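Local coordinates for DUF115 domain-containing protein (Magnetospirillum magneticum AMB-1, PDB 5MU5) that probably transfers sugars to flagellin as a Maf glycosyltransferase and is involved in the formation of bacterial flagella, at residues N488-S493 with N500-S505; E21-M26 with P168-R173. All blocks are in the same frame, centred on the assembly; numbering follows the deposited sequence.

Overall arrangement
The two contacts lie in separate parts of the chain, their centres about 51 Å apart and their nearest atoms about 30 Å apart, so neither touches the other. Contact 2 comes first along the chain and closes before contact 1 opens. It belongs to the Maf N-terminal domain and sets the junction of helices 9-22 and 24-32 against helix 166-171, beside strand 180-183 at one edge of a four-stranded parallel sheet. Contact 1 pairs the last two parallel strands, 488-491 and 502-503, at an edge of the larger mixed sheet. Each thus sits at the edge of a different sheet, contact 2 as helices packed beside an edge strand, contact 1 as the pairing of the edge strand itself.

Contact 1 (N488-S493 with N500-S505); sequences NAFNCS and NTRPLS
At the border of the mixed sheet, strands 488-491 and 502-503 pair in parallel, with F490 opposite R502 and N491 opposite P503. R502 bonds on both sides of F490: R502 N reaches A489 O at 2.8 Å, and R502 O takes N491 N at 2.9 Å. The pattern goes on with L504 N to N491 O at 3.0 Å. On the face that carries F490, the R502 side chain runs beside the ring in the same direction. R502 NH2 comes within 3.7 Å of F490 CE2, the ring and guanidinium planes turned 75° apart, and N488 OD1 lies 3.2 Å from R502 NH2. L504 adds CD2 against F490 CB at 4.0 Å. On the other face N491 has CG anti to its backbone N (chi1 -173°), which sets the amide beside the carbonyl carbon, where OD1 accepts from S493 N in an Asx turn; a water joins ND2 to T501 OG1, which also bonds I498 O. N458 ND2 grips N491 O and S493 O. Beyond the pair, strand 488-491 bonds to strand 408-412, where Y410 stacks on F490, and helix 467-482 packs I480 against A489 and T501.

Contact 2 (E21-M26 with P168-R173); sequences ELMPEM and PLLETR. With EDO (1,2-ethanediol), chain I.
L22 and L170 bring the backbones closest, with CA atoms 6.0 Å apart, where the end of helix 9-22 meets the last turn of helix 166-171. M23 breaks the first chain: it is the first residue to leave the helical conformation and also holds the N-cap position of helix 24-32. From the C-terminal side of 168-173, R173 sends its NE to L22 O at 2.9 Å. The bond is fairly straight at 155°, and the carbonyl oxygen sits at the guanidinium edge, near its plane. M23 crosses this side chain at about a right angle and lies over one face of the guanidinium, its CG 3.8 Å above the plane, over the centre of the group. A bend at chi3 (-80°) then carries M23 CE to 3.6 Å from R173 CD and 3.9 Å from L170 CD2. Helix 166-171 belongs to the crossover between parallel strands 146-150 and 180-183, and L180 of the latter, an edge strand, touches both M23 and L170. An alanine in place of R173 would probably cost L22 O this side-chain donor and leave M23 CG and CE without the flat group they pack on. L22 lays CD1 against L170 CB at 3.9 Å and also meets E171 OE1. The carboxylates of E171 and E21 each form salt bridges to R167 and R174, which probably eases the repulsion between them. Near the start of helix 24-32, E25 N donates to O1 of a 1,2-ethanediol at 3.1 Å, a molecule probably left from crystallisation, whose C1 lies beside R173 NH2.

Contact 1 (N488-S493 with N500-S505)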
loop_
_atom_site.group_PDB
_atom_site.type_symbol
_atom_site.label_atom_id
_atom_site.label_comp_id
_atom_site.label_asym_id
_atom_site.label_seq_id
_atom_site.Cartn_x
_atom_site.Cartn_y
_atom_site.Cartn_z
ATOM N N ASN A 488 22.121 4.400 17.720
ATOM C CA ASN A 488 22.716 5.711 17.735
ATOM C C ASN A 488 23.176 6.051 16.296
ATOM O O ASN A 488 24.222 5.600 15.842
ATOM C CB ASN A 488 23.867 5.646 18.727
ATOM C CG ASN A 488 24.390 6.992 19.120
ATOM O OD1 ASN A 488 23.643 7.966 19.256
ATOM N ND2 ASN A 488 25.699 7.056 19.329
ATOM N N ALA A 489 22.380 6.827 15.576
ATOM C CA ALA A 489 22.629 7.115 14.173
ATOM C C ALA A 489 23.099 8.539 13.895
ATOM O O ALA A 489 22.506 9.503 14.354
ATOM C CB ALA A 489 21.381 6.824 13.365
ATOM N N PHE A 490 24.164 8.648 13.109
ATOM C CA PHE A 490 24.748 9.921 12.740
ATOM C C PHE A 490 24.623 10.122 11.254
ATOM O O PHE A 490 24.753 9.181 10.489
ATOM C CB PHE A 490 26.201 9.961 13.165
ATOM C CG PHE A 490 26.384 9.774 14.637
ATOM C CD1 PHE A 490 26.568 8.508 15.172
ATOM C CD2 PHE A 490 26.309 10.857 15.503
ATOM C CE1 PHE A 490 26.715 8.334 16.533
ATOM C CE2 PHE A 490 26.460 10.687 16.860
ATOM C CZ PHE A 490 26.654 9.429 17.377
ATOM N N ASN A 491 24.304 11.339 10.837
ATOM C CA ASN A 491 24.196 11.623 9.421
ATOM C C ASN A 491 25.316 12.574 9.086
ATOM O O ASN A 491 25.323 13.692 9.587
ATOM C CB ASN A 491 22.846 12.243 9.084
ATOM C CG ASN A 491 22.635 12.410 7.586
ATOM O OD1 ASN A 491 23.468 11.990 6.760
ATOM N ND2 ASN A 491 21.512 13.020 7.222
ATOM N N CYS A 492 26.267 12.103 8.276
ATOM C CA CYS A 492 27.375 12.919 7.795
ATOM C C CYS A 492 27.121 13.497 6.401
ATOM O O CYS A 492 27.948 14.265 5.876
ATOM C CB CYS A 492 28.684 12.104 7.783
ATOM S SG CYS A 492 29.156 11.375 9.387
ATOM N N SER A 493 25.976 13.147 5.808
ATOM C CA SER A 493 25.620 13.578 4.458
ATOM C C SER A 493 25.161 15.038 4.407
ATOM O O SER A 493 24.464 15.511 5.296
ATOM C CB SER A 493 24.501 12.694 3.909
ATOM O OG SER A 493 24.821 11.332 4.087
ATOM N N ASN A 500 15.525 10.876 13.835
ATOM C CA ASN A 500 16.240 9.897 14.621
ATOM C C ASN A 500 17.717 9.755 14.277
ATOM O O ASN A 500 18.310 8.711 14.533
ATOM C CB ASN A 500 15.513 8.570 14.547
ATOM C CG ASN A 500 14.155 8.647 15.175
ATOM O OD1 ASN A 500 14.050 9.057 16.297
ATOM N ND2 ASN A 500 13.127 8.239 14.467
ATOM N N THR A 501 18.304 10.811 13.720
ATOM C CA THR A 501 19.731 10.843 13.398
ATOM C C THR A 501 20.284 12.129 13.943
ATOM O O THR A 501 19.539 13.078 14.097
ATOM C CB THR A 501 20.011 10.854 11.864
ATOM O OG1 THR A 501 19.554 12.089 11.298
ATOM C CG2 THR A 501 19.340 9.719 11.179
ATOM N N ARG A 502 21.576 12.176 14.239
ATOM C CA ARG A 502 22.199 13.426 14.668
ATOM C C ARG A 502 23.150 13.883 13.573
ATOM O O ARG A 502 23.934 13.110 13.075
ATOM C CB ARG A 502 22.954 13.277 15.990
ATOM C CG ARG A 502 22.169 13.691 17.227
ATOM C CD ARG A 502 23.087 14.088 18.388
ATOM N NE ARG A 502 23.944 12.980 18.818
ATOM C CZ ARG A 502 23.554 11.961 19.592
ATOM N NH1 ARG A 502 22.303 11.888 20.037
ATOM N NH2 ARG A 502 24.418 10.997 19.917
ATOM N N PRO A 503 23.064 15.142 13.171
ATOM C CA PRO A 503 24.023 15.650 12.202
ATOM C C PRO A 503 25.432 15.513 12.742
ATOM O O PRO A 503 25.645 15.716 13.917
ATOM C CB PRO A 503 23.664 17.138 12.112
ATOM C CG PRO A 503 22.218 17.188 12.472
ATOM C CD PRO A 503 22.022 16.128 13.504
ATOM N N LEU A 504 26.387 15.195 11.898
ATOM C CA LEU A 504 27.764 15.050 12.330
ATOM C C LEU A 504 28.641 15.276 11.130
ATOM O O LEU A 504 28.503 14.593 10.137
ATOM C CB LEU A 504 28.032 13.639 12.860
ATOM C CG LEU A 504 29.472 13.377 13.321
ATOM C CD1 LEU A 504 29.776 14.134 14.604
ATOM C CD2 LEU A 504 29.732 11.905 13.555
ATOM N N SER A 505 29.520 16.261 11.221
ATOM C CA SER A 505 30.537 16.499 10.217
ATOM C C SER A 505 31.490 15.313 10.275
ATOM O O SER A 505 31.871 14.879 11.361
ATOM C CB SER A 505 31.265 17.794 10.543
ATOM O OG SER A 505 32.478 17.866 9.848
HETATM O O HOH W 1 19.675 7.627 16.622
HETATM O O HOH W 2 19.771 13.826 9.429
#

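Contact 2 (E21-M26 with P168-R173)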
loop_
_atom_site.group_PDB
_atom_site.type_symbol
_atom_site.label_atom_id
_atom_site.label_comp_id
_atom_site.label_asym_id
_atom_site.label_seq_id
_atom_site.Cartn_x
_atom_site.Cartn_y
_atom_site.Cartn_z
ATOM N N GLU A 21 -25.498 -6.786 19.310
ATOM C CA GLU A 21 -25.443 -8.010 18.532
ATOM C C GLU A 21 -24.441 -7.938 17.363
ATOM O O GLU A 21 -23.657 -8.851 17.144
ATOM C CB GLU A 21 -26.845 -8.308 17.976
ATOM C CG GLU A 21 -26.941 -9.581 17.145
ATOM C CD GLU A 21 -28.307 -9.778 16.515
ATOM O OE1 GLU A 21 -29.245 -9.005 16.802
ATOM O OE2 GLU A 21 -28.444 -10.739 15.740
ATOM N N LEU A 22 -24.482 -6.849 16.610
ATOM C CA LEU A 22 -23.735 -6.749 15.360
ATOM C C LEU A 22 -22.522 -5.830 15.359
ATOM O O LEU A 22 -21.761 -5.862 14.400
ATOM C CB LEU A 22 -24.702 -6.322 14.257
ATOM C CG LEU A 22 -25.784 -7.382 13.996
ATOM C CD1 LEU A 22 -27.082 -6.762 13.486
ATOM C CD2 LEU A 22 -25.253 -8.432 13.031
ATOM N N MET A 23 -22.358 -5.003 16.397
ATOM C CA MET A 23 -21.165 -4.148 16.561
ATOM C C MET A 23 -20.865 -4.035 18.058
ATOM O O MET A 23 -20.930 -2.942 18.640
ATOM C CB MET A 23 -21.408 -2.773 15.931
ATOM C CG MET A 23 -20.133 -2.028 15.622
ATOM S SD MET A 23 -20.427 -0.344 15.042
ATOM C CE MET A 23 -20.856 -0.635 13.342
ATOM N N PRO A 24 -20.513 -5.174 18.684
ATOM C CA PRO A 24 -20.615 -5.291 20.158
ATOM C C PRO A 24 -19.868 -4.240 20.972
ATOM O O PRO A 24 -20.440 -3.679 21.926
ATOM C CB PRO A 24 -20.112 -6.719 20.463
ATOM C CG PRO A 24 -20.105 -7.428 19.164
ATOM C CD PRO A 24 -19.984 -6.404 18.062
ATOM N N GLU A 25 -18.618 -3.980 20.623
ATOM C CA GLU A 25 -17.830 -2.976 21.353
ATOM C C GLU A 25 -18.507 -1.612 21.310
ATOM O O GLU A 25 -18.511 -0.890 22.293
ATOM C CB GLU A 25 -16.395 -2.878 20.812
ATOM C CG GLU A 25 -15.478 -4.029 21.235
ATOM C CD GLU A 25 -14.063 -3.926 20.660
ATOM O OE1 GLU A 25 -13.342 -4.953 20.686
ATOM O OE2 GLU A 25 -13.662 -2.826 20.184
ATOM N N MET A 26 -19.106 -1.262 20.183
ATOM C CA MET A 26 -19.800 0.010 20.071
ATOM C C MET A 26 -21.083 -0.029 20.907
ATOM O O MET A 26 -21.442 0.948 21.584
ATOM C CB MET A 26 -20.147 0.283 18.612
ATOM C CG MET A 26 -20.751 1.656 18.361
ATOM S SD MET A 26 -19.597 2.987 18.747
ATOM C CE MET A 26 -18.313 2.704 17.521
ATOM N N PRO A 168 -31.383 -2.286 10.077
ATOM C CA PRO A 168 -31.092 -2.639 8.690
ATOM C C PRO A 168 -29.657 -2.266 8.291
ATOM O O PRO A 168 -29.045 -2.978 7.514
ATOM C CB PRO A 168 -32.112 -1.820 7.902
ATOM C CG PRO A 168 -33.234 -1.579 8.860
ATOM C CD PRO A 168 -32.535 -1.367 10.172
ATOM N N LEU A 169 -29.112 -1.192 8.854
ATOM C CA LEU A 169 -27.716 -0.835 8.595
ATOM C C LEU A 169 -26.759 -1.835 9.221
ATOM O O LEU A 169 -25.890 -2.388 8.544
ATOM C CB LEU A 169 -27.410 0.556 9.137
ATOM C CG LEU A 169 -28.116 1.679 8.393
ATOM C CD1 LEU A 169 -27.902 3.021 9.077
ATOM C CD2 LEU A 169 -27.575 1.718 6.979
ATOM N N LEU A 170 -26.927 -2.075 10.518
ATOM C CA LEU A 170 -26.069 -3.013 11.235
ATOM C C LEU A 170 -26.145 -4.423 10.672
ATOM O O LEU A 170 -25.159 -5.149 10.683
ATOM C CB LEU A 170 -26.426 -3.013 12.714
ATOM C CG LEU A 170 -25.988 -1.735 13.411
ATOM C CD1 LEU A 170 -26.821 -1.480 14.651
ATOM C CD2 LEU A 170 -24.502 -1.819 13.731
ATOM N N GLU A 171 -27.325 -4.793 10.181
ATOM C CA GLU A 171 -27.547 -6.098 9.573
ATOM C C GLU A 171 -26.577 -6.387 8.417
ATOM O O GLU A 171 -26.278 -7.536 8.159
ATOM C CB GLU A 171 -28.999 -6.203 9.078
ATOM C CG GLU A 171 -29.501 -7.621 8.910
ATOM C CD GLU A 171 -29.405 -8.413 10.204
ATOM O OE1 GLU A 171 -29.801 -7.892 11.273
ATOM O OE2 GLU A 171 -28.921 -9.552 10.149
ATOM N N THR A 172 -26.092 -5.344 7.731
ATOM C CA THR A 172 -25.102 -5.502 6.634
ATOM C C THR A 172 -23.737 -6.001 7.102
ATOM O O THR A 172 -22.932 -6.458 6.283
ATOM C CB THR A 172 -24.883 -4.184 5.862
ATOM O OG1 THR A 172 -24.405 -3.155 6.742
ATOM C CG2 THR A 172 -26.188 -3.705 5.208
ATOM N N ARG A 173 -23.463 -5.903 8.402
ATOM C CA ARG A 173 -22.226 -6.424 8.985
ATOM C C ARG A 173 -22.264 -7.903 9.263
ATOM O O ARG A 173 -21.225 -8.479 9.562
ATOM C CB ARG A 173 -21.928 -5.741 10.318
ATOM C CG ARG A 173 -21.558 -4.290 10.164
ATOM C CD ARG A 173 -21.469 -3.634 11.508
ATOM N NE ARG A 173 -20.460 -4.271 12.339
ATOM C CZ ARG A 173 -19.183 -3.931 12.373
ATOM N NH1 ARG A 173 -18.717 -2.954 11.613
ATOM N NH2 ARG A 173 -18.366 -4.570 13.181
HETATM C C1 EDO I . -17.192 -4.464 16.786
HETATM O O1 EDO I . -17.033 -4.890 18.134
HETATM C C2 EDO I . -16.300 -3.237 16.731
HETATM O O2 EDO I . -16.922 -2.209 17.539
#